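Local structure of putative dihydrodipicolinate synthase family protein (Coccidioides immitis, 3QFE) at residues A[263-274]-A[281-289]. The protein is a putative member of the dihydrodipicolinate synthase family, a group of enzymes built on the TIM-barrel fold. Numbering follows the deposited sequence.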
# COMPACT_ATOMS: atom_id res chain seq x y z
N ALA A 263 -12.30 4.25 -7.23
CA ALA A 263 -13.60 3.62 -7.40
C ALA A 263 -13.53 2.34 -8.26
O ALA A 263 -14.26 1.37 -8.01
CB ALA A 263 -14.59 4.60 -8.00
N THR A 264 -12.65 2.36 -9.26
CA THR A 264 -12.47 1.22 -10.14
C THR A 264 -11.76 0.08 -9.41
O THR A 264 -12.16 -1.08 -9.51
CB THR A 264 -11.73 1.62 -11.45
OG1 THR A 264 -12.51 2.57 -12.16
CG2 THR A 264 -11.56 0.43 -12.35
N THR A 265 -10.70 0.42 -8.69
CA THR A 265 -9.97 -0.54 -7.88
C THR A 265 -10.87 -1.23 -6.85
O THR A 265 -10.90 -2.45 -6.78
CB THR A 265 -8.74 0.09 -7.19
OG1 THR A 265 -7.80 0.48 -8.20
CG2 THR A 265 -8.04 -0.90 -6.22
N LYS A 266 -11.63 -0.45 -6.08
CA LYS A 266 -12.61 -1.01 -5.12
C LYS A 266 -13.58 -1.99 -5.78
O LYS A 266 -13.87 -3.05 -5.22
CB LYS A 266 -13.40 0.08 -4.40
CG LYS A 266 -12.56 1.00 -3.53
CD LYS A 266 -13.42 1.89 -2.63
CE LYS A 266 -13.94 1.06 -1.47
NZ LYS A 266 -14.65 1.85 -0.45
N TYR A 267 -14.06 -1.65 -6.98
CA TYR A 267 -15.03 -2.49 -7.69
C TYR A 267 -14.38 -3.80 -8.17
O TYR A 267 -14.99 -4.87 -8.13
CB TYR A 267 -15.69 -1.73 -8.84
CG TYR A 267 -16.56 -2.63 -9.69
CD1 TYR A 267 -17.84 -2.99 -9.26
CD2 TYR A 267 -16.07 -3.19 -10.87
CE1 TYR A 267 -18.62 -3.86 -10.02
CE2 TYR A 267 -16.85 -4.06 -11.62
CZ TYR A 267 -18.13 -4.39 -11.19
OH TYR A 267 -18.90 -5.26 -11.94
N ALA A 268 -13.12 -3.71 -8.60
CA ALA A 268 -12.41 -4.91 -9.04
C ALA A 268 -12.22 -5.85 -7.85
O ALA A 268 -12.46 -7.04 -7.94
CB ALA A 268 -11.08 -4.55 -9.69
N ALA A 269 -11.81 -5.29 -6.72
CA ALA A 269 -11.68 -6.08 -5.49
C ALA A 269 -13.03 -6.68 -5.12
O ALA A 269 -13.09 -7.84 -4.71
CB ALA A 269 -11.16 -5.21 -4.37
N ALA A 270 -14.11 -5.92 -5.30
CA ALA A 270 -15.44 -6.42 -4.96
C ALA A 270 -15.76 -7.69 -5.73
O ALA A 270 -16.36 -8.62 -5.17
CB ALA A 270 -16.50 -5.37 -5.21
N ILE A 271 -15.38 -7.76 -7.00
CA ILE A 271 -15.86 -8.89 -7.78
C ILE A 271 -14.86 -10.00 -7.92
O ILE A 271 -15.19 -11.08 -8.40
CB ILE A 271 -16.46 -8.46 -9.14
CG1 ILE A 271 -15.42 -7.72 -9.99
CG2 ILE A 271 -17.76 -7.66 -8.94
CD1 ILE A 271 -15.66 -7.89 -11.47
N PHE A 272 -13.63 -9.75 -7.49
CA PHE A 272 -12.62 -10.79 -7.55
C PHE A 272 -12.23 -11.24 -6.15
O PHE A 272 -12.80 -12.21 -5.65
CB PHE A 272 -11.44 -10.36 -8.42
CG PHE A 272 -11.83 -10.14 -9.86
CD1 PHE A 272 -12.33 -11.21 -10.63
CD2 PHE A 272 -11.72 -8.88 -10.45
CE1 PHE A 272 -12.71 -11.02 -11.98
CE2 PHE A 272 -12.09 -8.66 -11.80
CZ PHE A 272 -12.59 -9.74 -12.57
N SER A 273 -11.32 -10.51 -5.52
CA SER A 273 -10.79 -10.91 -4.21
C SER A 273 -11.82 -10.96 -3.06
O SER A 273 -11.79 -11.89 -2.25
CB SER A 273 -9.64 -10.00 -3.81
OG SER A 273 -10.14 -8.69 -3.67
N ALA A 274 -12.71 -9.97 -2.98
CA ALA A 274 -13.71 -9.94 -1.91
C ALA A 274 -14.68 -11.12 -2.01
O ALA A 274 -14.98 -11.76 -1.01
CB ALA A 274 -14.47 -8.61 -1.89
N ASP A 281 -22.44 -9.35 -0.87
CA ASP A 281 -22.80 -7.98 -1.29
C ASP A 281 -21.56 -7.09 -1.35
O ASP A 281 -21.62 -5.92 -0.95
CB ASP A 281 -23.82 -7.32 -0.33
CG ASP A 281 -24.98 -8.24 0.10
OD1 ASP A 281 -25.67 -8.85 -0.77
OD2 ASP A 281 -25.21 -8.30 1.33
N ALA A 282 -20.44 -7.63 -1.81
CA ALA A 282 -19.16 -6.93 -1.73
C ALA A 282 -19.22 -5.63 -2.53
O ALA A 282 -18.62 -4.63 -2.15
CB ALA A 282 -18.01 -7.82 -2.20
N GLU A 283 -19.98 -5.66 -3.61
CA GLU A 283 -20.08 -4.50 -4.48
C GLU A 283 -20.72 -3.28 -3.81
O GLU A 283 -20.33 -2.16 -4.09
CB GLU A 283 -20.80 -4.85 -5.78
CG GLU A 283 -20.90 -3.66 -6.73
CD GLU A 283 -21.41 -4.03 -8.11
OE1 GLU A 283 -21.21 -5.21 -8.51
OE2 GLU A 283 -21.98 -3.15 -8.79
N GLU A 284 -21.71 -3.49 -2.95
CA GLU A 284 -22.34 -2.37 -2.26
C GLU A 284 -21.38 -1.81 -1.21
O GLU A 284 -21.28 -0.60 -1.06
CB GLU A 284 -23.68 -2.77 -1.64
N LYS A 285 -20.63 -2.69 -0.55
CA LYS A 285 -19.77 -2.36 0.57
C LYS A 285 -18.49 -1.68 0.12
O LYS A 285 -17.80 -1.04 0.92
CB LYS A 285 -19.41 -3.63 1.34
CG LYS A 285 -20.57 -4.27 2.06
CD LYS A 285 -20.28 -5.71 2.47
CE LYS A 285 -21.38 -6.21 3.40
NZ LYS A 285 -21.25 -7.68 3.60
N LEU A 286 -18.18 -1.84 -1.16
CA LEU A 286 -16.99 -1.26 -1.74
C LEU A 286 -17.27 -0.09 -2.70
O LEU A 286 -16.43 0.29 -3.54
CB LEU A 286 -16.13 -2.35 -2.39
CG LEU A 286 -15.47 -3.25 -1.34
CD1 LEU A 286 -14.97 -4.56 -1.95
CD2 LEU A 286 -14.35 -2.51 -0.62
N ARG A 287 -18.46 0.50 -2.56
CA ARG A 287 -18.67 1.86 -3.04
C ARG A 287 -17.67 2.83 -2.38
O ARG A 287 -17.29 2.65 -1.25
CB ARG A 287 -20.08 2.32 -2.73
CG ARG A 287 -21.12 1.67 -3.62
CD ARG A 287 -22.52 2.01 -3.14
NE ARG A 287 -23.46 1.01 -3.64
CZ ARG A 287 -24.76 1.20 -3.82
NH1 ARG A 287 -25.32 2.38 -3.55
NH2 ARG A 287 -25.51 0.20 -4.29
N PRO A 288 -17.23 3.84 -3.13
CA PRO A 288 -16.52 4.95 -2.51
C PRO A 288 -17.39 5.59 -1.44
O PRO A 288 -18.61 5.54 -1.53
CB PRO A 288 -16.31 5.94 -3.66
CG PRO A 288 -16.97 5.33 -4.88
CD PRO A 288 -17.23 3.91 -4.61
N ARG A 289 -16.78 6.17 -0.41
CA ARG A 289 -17.55 6.78 0.65
C ARG A 289 -18.32 7.99 0.12
O ARG A 289 -17.80 8.73 -0.71
CB ARG A 289 -16.66 7.17 1.85
CG ARG A 289 -17.35 6.95 3.13
CD ARG A 289 -16.69 7.59 4.35
NE ARG A 289 -17.35 7.09 5.55
CZ ARG A 289 -16.80 7.05 6.76
NH1 ARG A 289 -15.59 7.53 6.99
NH2 ARG A 289 -17.50 6.54 7.76
O HOH W 1 -16.48 1.18 -6.24
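Leu286 and Ala270 meet at the middle of a largely buried, mainly apolar contact in which the alanine-rich helix 262-271 and the start of helix 273-276 receive the short helix 282-285 and the chain that leaves it. Small side chains let the backbones come close, with the CA atoms of Ala270 and Ala282 5.0 Å apart. Leu286 turns its CD1 branch onto Ala270, 3.7 Å from that residue's CB, while its CD2 branch lies against CE of Lys266; one leucine thus straddles two successive turns of the helix. Farther along, CB of Ala274 touches CB of Ala282 at 3.6 Å. Both segments follow the last strand of the parallel eight-stranded sheet, 216-218, in a TIM-barrel chain of the dihydrodipicolinate synthase family, and the contact joins two neighbouring pieces of its C-terminal helical part. On the side facing the loops after strands 13-17 and 48-51, Lys266 supplies the polar element. Its chain runs past the carbonyl of Leu286 and bends at chi3, bringing NZ to O of Arg287 at 2.9 Å, a hydrogen bond whose donor stands 49° out of the carbonyl plane. NZ also forms a salt bridge with Glu57 and a hydrogen bond to O of Thr20, so three acceptors grip a buried charge and probably stabilise it. A water donates to O of Ala263 and O of Leu286, 2.8 Å from each, bridging the two backbones. At the other flank, Tyr267 has CG anti to its backbone N (chi1 173°), which carries the ring out to Glu283: the carboxylate sits at the ring edge, OE1 3.3 Å from CE1, with the planes 85° apart. The Tyr267 hydroxyl is hydrogen-bonded to Arg304 of helix 297-317, whose Lys300 is a long, weak ion-pair partner for Glu283.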